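Side-chain contacts in invasion-associated protein B (Bartonella henselae, PDB 3DTD), which is of unknown function but belongs to the invasion-associated locus B family and probably takes part in host-cell invasion: residues Met135-Ala138 against Pro144-Asp147; Ile82-Pro87 against Thr101-Cys106. One frame throughout, in Å; residues are numbered along the deposited sequence. Where two conformers were deposited one is given.

Contact 1. Residues Met135-Ala138 against Pro144-Asp147; sequences MTIA and PLND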
loop_
_atom_site.group_PDB
_atom_site.type_symbol
_atom_site.label_atom_id
_atom_site.label_comp_id
_atom_site.label_asym_id
_atom_site.label_seq_id
_atom_site.Cartn_x
_atom_site.Cartn_y
_atom_site.Cartn_z
ATOM N N MET C 135 26.190 3.300 -33.556
ATOM C CA MET C 135 26.412 1.928 -33.084
ATOM C C MET C 135 25.532 0.919 -33.827
ATOM O O MET C 135 24.726 1.297 -34.677
ATOM C CB MET C 135 26.230 1.831 -31.558
ATOM C CG MET C 135 24.868 2.270 -31.038
ATOM S SD MET C 135 24.907 2.826 -29.319
ATOM C CE MET C 135 25.496 4.503 -29.504
ATOM N N THR C 136 25.703 -0.362 -33.508
ATOM C CA THR C 136 24.955 -1.439 -34.150
ATOM C C THR C 136 24.054 -2.136 -33.124
ATOM O O THR C 136 24.489 -2.451 -32.018
ATOM C CB THR C 136 25.918 -2.467 -34.801
ATOM O OG1 THR C 136 26.923 -1.776 -35.554
ATOM C CG2 THR C 136 25.170 -3.411 -35.722
ATOM N N ILE C 137 22.798 -2.357 -33.496
ATOM C CA ILE C 137 21.848 -3.086 -32.658
ATOM C C ILE C 137 22.054 -4.596 -32.819
ATOM O O ILE C 137 22.183 -5.091 -33.941
ATOM C CB ILE C 137 20.382 -2.697 -33.000
ATOM C CG1 ILE C 137 20.198 -1.176 -32.916
ATOM C CG2 ILE C 137 19.386 -3.402 -32.074
ATOM C CD1 ILE C 137 18.872 -0.669 -33.458
ATOM N N ALA C 138 22.112 -5.313 -31.698
ATOM C CA ALA C 138 22.165 -6.775 -31.711
ATOM C C ALA C 138 20.766 -7.334 -31.948
ATOM O O ALA C 138 20.030 -7.655 -31.013
ATOM C CB ALA C 138 22.751 -7.312 -30.426
ATOM N N PRO C 144 21.685 -0.337 -37.852
ATOM C CA PRO C 144 22.419 0.726 -37.170
ATOM C C PRO C 144 21.526 1.564 -36.251
ATOM O O PRO C 144 20.321 1.682 -36.488
ATOM C CB PRO C 144 22.949 1.580 -38.324
ATOM C CG PRO C 144 21.959 1.389 -39.419
ATOM C CD PRO C 144 21.407 -0.003 -39.264
ATOM N N LEU C 145 22.125 2.112 -35.196
ATOM C CA LEU C 145 21.470 3.101 -34.349
ATOM C C LEU C 145 22.299 4.378 -34.440
ATOM O O LEU C 145 23.420 4.440 -33.925
ATOM C CB LEU C 145 21.354 2.601 -32.901
ATOM C CG LEU C 145 20.509 3.411 -31.902
ATOM C CD1 LEU C 145 19.038 3.453 -32.297
ATOM C CD2 LEU C 145 20.653 2.858 -30.493
ATOM N N ASN C 146 21.749 5.386 -35.117
ATOM C CA ASN C 146 22.501 6.596 -35.454
ATOM C C ASN C 146 21.886 7.903 -34.953
ATOM O O ASN C 146 22.465 8.973 -35.144
ATOM C CB ASN C 146 22.722 6.680 -36.972
ATOM C CG ASN C 146 23.588 5.550 -37.515
ATOM O OD1 ASN C 146 24.451 5.005 -36.820
ATOM N ND2 ASN C 146 23.364 5.203 -38.777
ATOM N N ASP C 147 20.725 7.815 -34.308
ATOM C CA ASP C 147 19.979 9.009 -33.891
ATOM C C ASP C 147 20.274 9.497 -32.462
ATOM O O ASP C 147 19.655 10.450 -31.981
ATOM C CB ASP C 147 18.467 8.817 -34.113
ATOM C CG ASP C 147 17.902 7.593 -33.393
ATOM O OD1 ASP C 147 16.674 7.382 -33.483
ATOM O OD2 ASP C 147 18.663 6.843 -32.744
#
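L145 meets two side chains of the facing segment, M135 and I137, both at its CB. M135 and L145 stand side by side and point the same way, on the same face of the sheet. Their contact is made near the backbone: M135 CG lies 4.0 Å from L145 CB. The methionine has CG between its own backbone N and carbonyl carbon (chi1 58°), which sets CG beside the neighbouring strand. I137 comes to L145 differently. It crosses the leucine at a slant, and I137 CG1 lies 3.9 Å from L145 CB. I137 CD1 lies 4.1 Å from P144 O.

The backbones pair beneath these side chains. M135 and L145 form an antiparallel hydrogen-bonded pair. L145 N donates to M135 O at 2.8 Å. M135 N donates to L145 O at 3.0 Å. M135 O also receives a CA-H...O contact from P144 CA at 3.4 Å. T136 and P144 form the next, non-hydrogen-bonded pair, with side chains on the other face of the sheet. I137 is joined to P143 by a backbone hydrogen bond. This pairing is that of a beta hairpin, here strands 130-136 and 144-151 where they meet the connecting loop. The hairpin lies at one edge of the four-stranded antiparallel sheet, strand 144-151 being outermost within the chain.

Contact 2. Residues Ile82-Pro87 against Thr101-Cys106; sequences ILVSKP and TGIRTC
I103 points from its segment toward the loop 82-87 and meets V84 and I82. At the root of the side chain, I103 CB lies 3.9 Å from V84 CG2. With CG1 beside the backbone N (chi1 -66°), the branch methyl CG2 falls anti to N. I103 CG2 lies 3.8 Å from V84 CG2. CG1 leads on to CD1 in an extended chain (chi2 166°). I103 CD1 touches two methyls: it is 3.8 Å from V84 CG2 and 3.8 Å from I82 CG2. I103 crosses both V84 and I82 at about a right angle. V84 CG2 meets I103 at CB, CG2 and CD1, whereas I82 meets it at CD1. The side chain of I103 also rests on C111 and V113 of strand 110-117.

No direct hydrogen bond joins the two segments. Water 1 bridges them instead. It accepts from I103 N at 2.9 Å and donates to V84 O and K86 O. Water 2 donates to I103 O and, weakly, to V84 O. At the other end P87 CB lies 3.5 Å from T101 O. The loop also borders a second subunit, where V84 packs on V84 of that subunit and I82 O is hydrogen-bonded to its T105 OG1. Two connections between the seven-stranded and four-stranded sheets thus pack together, next to the disulfide-linked (C106-C111) hairpin 105-107/110-117.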
loop_
_atom_site.group_PDB
_atom_site.type_symbol
_atom_site.label_atom_id
_atom_site.label_comp_id
_atom_site.label_asym_id
_atom_site.label_seq_id
_atom_site.Cartn_x
_atom_site.Cartn_y
_atom_site.Cartn_z
ATOM N N ILE C 82 22.657 -3.275 -27.680
ATOM C CA ILE C 82 23.679 -2.847 -28.640
ATOM C C ILE C 82 24.673 -3.982 -28.874
ATOM O O ILE C 82 25.157 -4.596 -27.921
ATOM C CB ILE C 82 24.420 -1.550 -28.154
ATOM C CG1 ILE C 82 23.433 -0.393 -27.941
ATOM C CG2 ILE C 82 25.547 -1.131 -29.109
ATOM C CD1 ILE C 82 22.513 -0.110 -29.115
ATOM N N LEU C 83 24.951 -4.256 -30.149
ATOM C CA LEU C 83 25.950 -5.242 -30.561
ATOM C C LEU C 83 27.343 -4.858 -30.080
ATOM O O LEU C 83 27.956 -3.904 -30.555
ATOM C CB LEU C 83 25.924 -5.453 -32.079
ATOM C CG LEU C 83 26.773 -6.576 -32.678
ATOM C CD1 LEU C 83 26.456 -7.918 -32.042
ATOM C CD2 LEU C 83 26.527 -6.643 -34.158
ATOM N N VAL C 84 27.814 -5.643 -29.124
ATOM C CA VAL C 84 29.024 -5.393 -28.359
ATOM C C VAL C 84 30.320 -5.607 -29.160
ATOM O O VAL C 84 31.357 -4.997 -28.859
ATOM C CB VAL C 84 28.949 -6.259 -27.063
ATOM C CG1 VAL C 84 30.138 -7.186 -26.889
ATOM C CG2 VAL C 84 28.637 -5.395 -25.840
ATOM N N SER C 85 30.228 -6.447 -30.192
ATOM C CA SER C 85 31.379 -6.800 -31.022
ATOM C C SER C 85 31.707 -5.718 -32.051
ATOM O O SER C 85 32.839 -5.629 -32.532
ATOM C CB SER C 85 31.154 -8.152 -31.710
ATOM O OG SER C 85 29.945 -8.170 -32.451
ATOM N N LYS C 86 30.714 -4.899 -32.380
ATOM C CA LYS C 86 30.883 -3.796 -33.324
ATOM C C LYS C 86 31.106 -2.480 -32.567
ATOM O O LYS C 86 30.591 -2.318 -31.453
ATOM C CB LYS C 86 29.680 -3.721 -34.272
ATOM C CG LYS C 86 29.645 -4.867 -35.283
ATOM C CD LYS C 86 28.736 -4.572 -36.468
ATOM C CE LYS C 86 29.482 -3.878 -37.603
ATOM N NZ LYS C 86 30.448 -4.792 -38.282
ATOM N N PRO C 87 31.887 -1.543 -33.154
ATOM C CA PRO C 87 32.311 -0.361 -32.397
ATOM C C PRO C 87 31.240 0.712 -32.191
ATOM O O PRO C 87 30.204 0.714 -32.866
ATOM C CB PRO C 87 33.462 0.208 -33.245
ATOM C CG PRO C 87 33.710 -0.782 -34.337
ATOM C CD PRO C 87 32.433 -1.514 -34.520
ATOM N N THR C 101 35.524 3.569 -30.617
ATOM C CA THR C 101 35.797 2.829 -29.385
ATOM C C THR C 101 34.696 1.776 -29.191
ATOM O O THR C 101 33.850 1.605 -30.064
ATOM C CB THR C 101 35.951 3.788 -28.153
ATOM O OG1 THR C 101 36.073 3.028 -26.941
ATOM C CG2 THR C 101 34.768 4.752 -28.040
ATOM N N GLY C 102 34.716 1.057 -28.073
ATOM C CA GLY C 102 33.740 -0.004 -27.843
ATOM C C GLY C 102 33.239 -0.105 -26.418
ATOM O O GLY C 102 33.802 0.503 -25.510
ATOM N N ILE C 103 32.166 -0.877 -26.241
ATOM C CA ILE C 103 31.603 -1.199 -24.925
ATOM C C ILE C 103 32.587 -2.065 -24.139
ATOM O O ILE C 103 33.103 -3.049 -24.664
ATOM C CB ILE C 103 30.216 -1.914 -25.060
ATOM C CG1 ILE C 103 29.184 -0.961 -25.669
ATOM C CG2 ILE C 103 29.713 -2.453 -23.713
ATOM C CD1 ILE C 103 27.908 -1.631 -26.147
ATOM N N ARG C 104 32.867 -1.671 -22.899
ATOM C CA ARG C 104 33.729 -2.442 -22.010
ATOM C C ARG C 104 32.912 -3.473 -21.225
ATOM O O ARG C 104 33.324 -4.633 -21.065
ATOM C CB ARG C 104 34.469 -1.509 -21.044
ATOM C CG ARG C 104 35.370 -2.225 -20.051
ATOM C CD ARG C 104 36.457 -1.328 -19.492
ATOM N NE ARG C 104 37.453 -2.110 -18.759
ATOM C CZ ARG C 104 37.406 -2.359 -17.453
ATOM N NH1 ARG C 104 36.412 -1.880 -16.710
ATOM N NH2 ARG C 104 38.358 -3.091 -16.885
ATOM N N THR C 105 31.758 -3.025 -20.738
ATOM C CA THR C 105 30.865 -3.838 -19.922
ATOM C C THR C 105 29.481 -3.203 -19.877
ATOM O O THR C 105 29.297 -2.069 -20.322
ATOM C CB THR C 105 31.405 -4.016 -18.477
ATOM O OG1 THR C 105 30.591 -4.958 -17.775
ATOM C CG2 THR C 105 31.443 -2.693 -17.705
ATOM N N CYS C 106 28.507 -3.941 -19.358
ATOM C CA CYS C 106 27.192 -3.376 -19.099
ATOM C C CYS C 106 26.781 -3.642 -17.665
ATOM O O CYS C 106 27.119 -4.675 -17.090
ATOM C CB CYS C 106 26.139 -3.898 -20.078
ATOM S SG CYS C 106 26.597 -3.801 -21.856
HETATM O O HOH W 1 31.085 -2.097 -28.604
HETATM O O HOH W 2 34.146 -4.418 -27.041
#

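How the contacts relate
Both segments of contact 2 precede those of contact 1 in sequence; the two centres are about 11 Å apart. The loop 82-87 joins them. T136 O and L83 N are 2.6 Å apart, a probable hydrogen bond. I82 takes part in both contacts. I82 CG2 touches T136 O of contact 1 at 3.4 Å as well as its partner in contact 2, and I82 CD1 packs on L145 CD2 of contact 1 at 3.8 Å. K86 CD also comes to 3.5 Å from T136 OG1. A second subunit borders both contacts, at A138 in contact 1 and more extensively in contact 2.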